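Local coordinates for protein 3-carboxy-cis,cis-muconate cycloisomerase (Acinetobacter calcoaceticus, PDB 1Q5N) that is a cycloisomerase of the fumarase/aspartase superfamily, a largely helical enzyme whose long helices assemble as a tetramer, at residues Glu34-Gln39 with Lys219-Gly224; Gly201-Leu206 with Ile212-Tyr217. One frame throughout, in Å; residues are numbered along the deposited sequence.

Contact 1 of 2, residues Glu34-Gln39 with Lys219-Gly224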
loop_
_atom_site.group_PDB
_atom_site.type_symbol
_atom_site.label_atom_id
_atom_site.label_comp_id
_atom_site.label_asym_id
_atom_site.label_seq_id
_atom_site.Cartn_x
_atom_site.Cartn_y
_atom_site.Cartn_z
ATOM N N GLU A 34 -3.838 22.427 -27.009
ATOM C CA GLU A 34 -4.859 22.826 -27.978
ATOM C C GLU A 34 -4.227 23.606 -29.154
ATOM O O GLU A 34 -4.535 23.345 -30.323
ATOM C CB GLU A 34 -5.939 23.651 -27.284
ATOM C CG GLU A 34 -6.828 22.854 -26.336
ATOM C CD GLU A 34 -7.763 21.884 -27.045
ATOM O OE1 GLU A 34 -7.716 21.753 -28.280
ATOM O OE2 GLU A 34 -8.558 21.239 -26.359
ATOM N N VAL A 35 -3.298 24.508 -28.828
ATOM C CA VAL A 35 -2.580 25.287 -29.822
ATOM C C VAL A 35 -1.798 24.356 -30.720
ATOM O O VAL A 35 -1.871 24.475 -31.928
ATOM C CB VAL A 35 -1.586 26.270 -29.167
ATOM C CG1 VAL A 35 -0.720 26.923 -30.218
ATOM C CG2 VAL A 35 -2.338 27.323 -28.411
ATOM N N ALA A 36 -1.068 23.407 -30.148
ATOM C CA ALA A 36 -0.265 22.526 -30.979
ATOM C C ALA A 36 -1.127 21.712 -31.925
ATOM O O ALA A 36 -0.719 21.420 -33.057
ATOM C CB ALA A 36 0.587 21.610 -30.116
ATOM N N LEU A 37 -2.318 21.341 -31.447
ATOM C CA LEU A 37 -3.270 20.556 -32.228
ATOM C C LEU A 37 -3.780 21.334 -33.472
ATOM O O LEU A 37 -3.867 20.772 -34.561
ATOM C CB LEU A 37 -4.474 20.160 -31.355
ATOM C CG LEU A 37 -5.531 19.333 -32.110
ATOM C CD1 LEU A 37 -4.915 18.038 -32.569
ATOM C CD2 LEU A 37 -6.728 19.059 -31.227
ATOM N N ALA A 38 -4.139 22.603 -33.272
ATOM C CA ALA A 38 -4.626 23.473 -34.328
ATOM C C ALA A 38 -3.488 23.706 -35.312
ATOM O O ALA A 38 -3.692 23.634 -36.521
ATOM C CB ALA A 38 -5.099 24.787 -33.751
ATOM N N GLN A 39 -2.289 23.948 -34.803
ATOM C CA GLN A 39 -1.167 24.151 -35.685
ATOM C C GLN A 39 -0.820 22.934 -36.510
ATOM O O GLN A 39 -0.533 23.057 -37.699
ATOM C CB GLN A 39 0.066 24.563 -34.912
ATOM C CG GLN A 39 0.013 25.969 -34.394
ATOM C CD GLN A 39 1.361 26.378 -33.800
ATOM O OE1 GLN A 39 2.008 27.316 -34.299
ATOM N NE2 GLN A 39 1.808 25.665 -32.740
ATOM N N LYS A 219 5.447 16.306 -33.145
ATOM C CA LYS A 219 6.542 17.202 -33.538
ATOM C C LYS A 219 6.389 18.610 -33.001
ATOM O O LYS A 219 7.336 19.172 -32.480
ATOM C CB LYS A 219 6.637 17.217 -35.042
ATOM C CG LYS A 219 7.900 17.784 -35.590
ATOM C CD LYS A 219 8.067 17.271 -37.020
ATOM C CE LYS A 219 8.163 15.722 -37.016
ATOM N NZ LYS A 219 8.122 15.135 -38.402
ATOM N N GLN A 220 5.197 19.181 -33.096
ATOM C CA GLN A 220 4.958 20.529 -32.576
ATOM C C GLN A 220 5.288 20.662 -31.096
ATOM O O GLN A 220 5.641 21.732 -30.627
ATOM C CB GLN A 220 3.482 20.937 -32.703
ATOM C CG GLN A 220 2.986 21.343 -34.066
ATOM C CD GLN A 220 3.851 22.402 -34.712
ATOM O OE1 GLN A 220 4.362 22.193 -35.817
ATOM N NE2 GLN A 220 4.045 23.528 -34.024
ATOM N N LEU A 221 5.095 19.583 -30.348
ATOM C CA LEU A 221 5.313 19.617 -28.916
ATOM C C LEU A 221 6.659 19.033 -28.562
ATOM O O LEU A 221 7.057 19.041 -27.415
ATOM C CB LEU A 221 4.203 18.821 -28.216
ATOM C CG LEU A 221 2.787 19.359 -28.299
ATOM C CD1 LEU A 221 1.832 18.273 -27.879
ATOM C CD2 LEU A 221 2.642 20.600 -27.412
ATOM N N LYS A 222 7.333 18.502 -29.570
ATOM C CA LYS A 222 8.633 17.881 -29.382
ATOM C C LYS A 222 8.543 16.674 -28.438
ATOM O O LYS A 222 9.390 16.496 -27.568
ATOM C CB LYS A 222 9.644 18.911 -28.841
ATOM C CG LYS A 222 10.009 20.025 -29.841
ATOM C CD LYS A 222 10.643 21.210 -29.105
ATOM C CE LYS A 222 11.206 22.285 -30.068
ATOM N NZ LYS A 222 11.750 23.491 -29.311
ATOM N N LEU A 223 7.511 15.854 -28.619
ATOM C CA LEU A 223 7.314 14.651 -27.825
ATOM C C LEU A 223 7.452 13.501 -28.780
ATOM O O LEU A 223 7.392 13.700 -30.004
ATOM C CB LEU A 223 5.897 14.617 -27.227
ATOM C CG LEU A 223 5.721 15.633 -26.103
ATOM C CD1 LEU A 223 4.269 15.699 -25.633
ATOM C CD2 LEU A 223 6.688 15.252 -24.963
ATOM N N GLY A 224 7.642 12.302 -28.236
ATOM C CA GLY A 224 7.677 11.127 -29.084
ATOM C C GLY A 224 6.257 10.797 -29.602
ATOM O O GLY A 224 5.231 11.313 -29.151
#
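With CG beside its backbone N and anti to the carbonyl carbon (chi1 -66°), Leu221 brings its branched end against Ala36, and Gln220, with a similar first torsion, sets its CG beside the same alanine, while a bend at chi2 (-52°) turns its amide toward Gln39. The methyl of Ala36 is the meeting point. Leu221 CD2 approaches Ala36 CB to 3.5 Å and Leu221 CG follows at 3.6 Å, while Gln220 CB reaches the same methyl at 3.9 Å. Gln220 CG rests near Ala36 O at 3.8 Å, an aliphatic carbon beside a carbonyl. Alanine suits this place because the backbones come close, the CA atoms of Ala36 and Gln220 being 5.8 Å apart, and a single methyl is all that this approach leaves room for. Leucine supplies a greasy, buried end, whereas glutamine offers apolar methylenes to the alanine and a polar head for the more open side. There its chain crosses that of Gln39 at about a right angle, the two amide planes 69° apart. Gln220 OE1 takes a hydrogen bond from Gln43, one turn beyond Gln39 on helix 23-43. Past Leu221 the chain turns: Lys222 has positive phi, and its N bonds to Lys219 O at 3.0 Å, part of a Schellman motif that closes helix 210-221. Leu221 O then receives a hydrogen bond from Arg123 of helix 110-146. The whole is small-residue helix packing, in which an alanine face of helix 23-43 lets the Schellman-terminated end of helix 210-221 settle closely against it.

Contact 2 of 2, residues Gly201-Leu206 with Ile212-Tyr217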
loop_
_atom_site.group_PDB
_atom_site.type_symbol
_atom_site.label_atom_id
_atom_site.label_comp_id
_atom_site.label_asym_id
_atom_site.label_seq_id
_atom_site.Cartn_x
_atom_site.Cartn_y
_atom_site.Cartn_z
ATOM N N GLY A 201 -9.826 6.124 -29.357
ATOM C CA GLY A 201 -8.452 5.956 -29.785
ATOM C C GLY A 201 -8.299 5.582 -31.251
ATOM O O GLY A 201 -7.221 5.098 -31.627
ATOM N N SER A 202 -9.348 5.800 -32.072
ATOM C CA SER A 202 -9.298 5.455 -33.512
ATOM C C SER A 202 -9.160 6.690 -34.417
ATOM O O SER A 202 -8.990 6.546 -35.606
ATOM C CB SER A 202 -10.568 4.714 -33.915
ATOM O OG SER A 202 -11.640 5.636 -33.847
ATOM N N LEU A 203 -9.213 7.885 -33.832
ATOM C CA LEU A 203 -9.159 9.136 -34.580
ATOM C C LEU A 203 -10.196 9.087 -35.709
ATOM O O LEU A 203 -9.977 9.648 -36.774
ATOM C CB LEU A 203 -7.744 9.393 -35.149
ATOM C CG LEU A 203 -6.652 9.708 -34.079
ATOM C CD1 LEU A 203 -5.228 9.804 -34.687
ATOM C CD2 LEU A 203 -7.008 11.014 -33.361
ATOM N N ALA A 204 -11.334 8.441 -35.460
ATOM C CA ALA A 204 -12.360 8.324 -36.483
ATOM C C ALA A 204 -12.800 9.682 -37.121
ATOM O O ALA A 204 -12.940 9.768 -38.335
ATOM C CB ALA A 204 -13.554 7.570 -35.934
ATOM N N SER A 205 -12.997 10.739 -36.342
ATOM C CA SER A 205 -13.421 11.993 -36.961
ATOM C C SER A 205 -12.378 12.675 -37.895
ATOM O O SER A 205 -12.710 13.644 -38.607
ATOM C CB SER A 205 -13.898 12.995 -35.897
ATOM O OG SER A 205 -12.827 13.361 -35.063
ATOM N N LEU A 206 -11.138 12.184 -37.897
ATOM C CA LEU A 206 -10.112 12.725 -38.782
ATOM C C LEU A 206 -9.996 11.839 -40.032
ATOM O O LEU A 206 -9.143 12.063 -40.885
ATOM C CB LEU A 206 -8.759 12.793 -38.054
ATOM C CG LEU A 206 -8.674 13.855 -36.946
ATOM C CD1 LEU A 206 -7.299 13.844 -36.329
ATOM C CD2 LEU A 206 -8.972 15.231 -37.519
ATOM N N ILE A 212 -1.105 11.155 -40.098
ATOM C CA ILE A 212 -0.420 12.373 -40.523
ATOM C C ILE A 212 -0.564 13.430 -39.411
ATOM O O ILE A 212 0.416 14.106 -39.035
ATOM C CB ILE A 212 -1.075 12.894 -41.843
ATOM C CG1 ILE A 212 -0.955 11.822 -42.939
ATOM C CG2 ILE A 212 -0.584 14.234 -42.180
ATOM C CD1 ILE A 212 -2.149 10.644 -42.840
ATOM N N VAL A 213 -1.772 13.592 -38.872
ATOM C CA VAL A 213 -1.945 14.584 -37.823
ATOM C C VAL A 213 -1.206 14.263 -36.489
ATOM O O VAL A 213 -0.675 15.165 -35.849
ATOM C CB VAL A 213 -3.411 14.823 -37.510
ATOM C CG1 VAL A 213 -3.527 15.760 -36.317
ATOM C CG2 VAL A 213 -4.100 15.461 -38.715
ATOM N N VAL A 214 -1.140 12.995 -36.085
ATOM C CA VAL A 214 -0.481 12.630 -34.828
ATOM C C VAL A 214 0.998 12.930 -34.961
ATOM O O VAL A 214 1.634 13.460 -34.036
ATOM C CB VAL A 214 -0.654 11.115 -34.490
ATOM C CG1 VAL A 214 -0.006 10.783 -33.139
ATOM C CG2 VAL A 214 -2.116 10.791 -34.410
ATOM N N GLU A 215 1.550 12.599 -36.118
ATOM C CA GLU A 215 2.952 12.835 -36.353
ATOM C C GLU A 215 3.322 14.316 -36.201
ATOM O O GLU A 215 4.295 14.660 -35.523
ATOM C CB GLU A 215 3.296 12.314 -37.728
ATOM C CG GLU A 215 4.664 12.674 -38.214
ATOM C CD GLU A 215 4.848 12.173 -39.627
ATOM O OE1 GLU A 215 4.030 12.579 -40.506
ATOM O OE2 GLU A 215 5.780 11.361 -39.847
ATOM N N ALA A 216 2.523 15.188 -36.795
ATOM C CA ALA A 216 2.792 16.614 -36.720
ATOM C C ALA A 216 2.445 17.190 -35.346
ATOM O O ALA A 216 2.977 18.220 -34.941
ATOM C CB ALA A 216 2.008 17.364 -37.814
ATOM N N TYR A 217 1.519 16.562 -34.638
ATOM C CA TYR A 217 1.164 17.044 -33.304
ATOM C C TYR A 217 2.345 16.724 -32.359
ATOM O O TYR A 217 2.779 17.557 -31.590
ATOM C CB TYR A 217 -0.131 16.352 -32.869
ATOM C CG TYR A 217 -0.599 16.600 -31.439
ATOM C CD1 TYR A 217 -0.977 17.868 -31.010
ATOM C CD2 TYR A 217 -0.756 15.526 -30.552
ATOM C CE1 TYR A 217 -1.514 18.057 -29.733
ATOM C CE2 TYR A 217 -1.281 15.701 -29.285
ATOM C CZ TYR A 217 -1.665 16.962 -28.881
ATOM O OH TYR A 217 -2.235 17.107 -27.640
#
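Val213 and Leu206 face each other across the turn into helix 210-221, and together with Leu203 and Val214 they make two separate leucine-valine contacts of nearly equal size. Leu206 CD1 comes to 4.2 Å from Val213 CB, an ordinary van der Waals distance, with the two side chains at about a right angle. The leucine thus lays one methyl on the branch point of the valine. The second pair is tighter: Leu203 CD1 and Val214 CG2 stand 3.3 Å apart, closer than two methyls usually approach. Val214 turns CG2 to the side of its backbone N and anti to the carbonyl carbon, which presents that methyl to the leucine. In both pairs a long, flexible leucine from the loop spans to a short beta-branched valine on the helix; leucine has the length to bridge CA atoms 9.4 Å apart for Leu203 and Val214, while valine offers a compact, rigid surface. The loop holds its leucines in place by local bonding. Leu206 N bonds to Leu203 O at 3.0 Å, closing a 3-10 turn from which both side chains set out toward the helix. Leu206 also meets Trp106 of another loop. Ala204 and Ser205 pack on Tyr434, and Leu203 on Asn437, of a second subunit. Within the chain, Leu206 and Val213 both touch Gln41 of helix 23-43, so the loop following helix 166-191 is seated among helix 210-221, the end of helix 23-43 and the neighbouring subunit.

In the fold
From the N terminus, the chain first runs through helix 23-43, whose segment 34-39 waits for a partner about 180 residues later. The helices 49-59 to 166-191 and the small sheet of strands 151-156, 159-161 and 163-165 intervene before the loop 201-206 turns into helix 210-221. Contact 2 closes this short loop, with only five residues between its segments, and is nested inside the far larger loop that contact 1 closes. Both use helix 210-221, contact 2 near its start and contact 1 at its end, with centres about 12 Å apart. Tyr217 joins them, its CD1 lying 3.7 Å from Leu37 CA, so helix 23-43 packs on helix 210-221 beside both contacts.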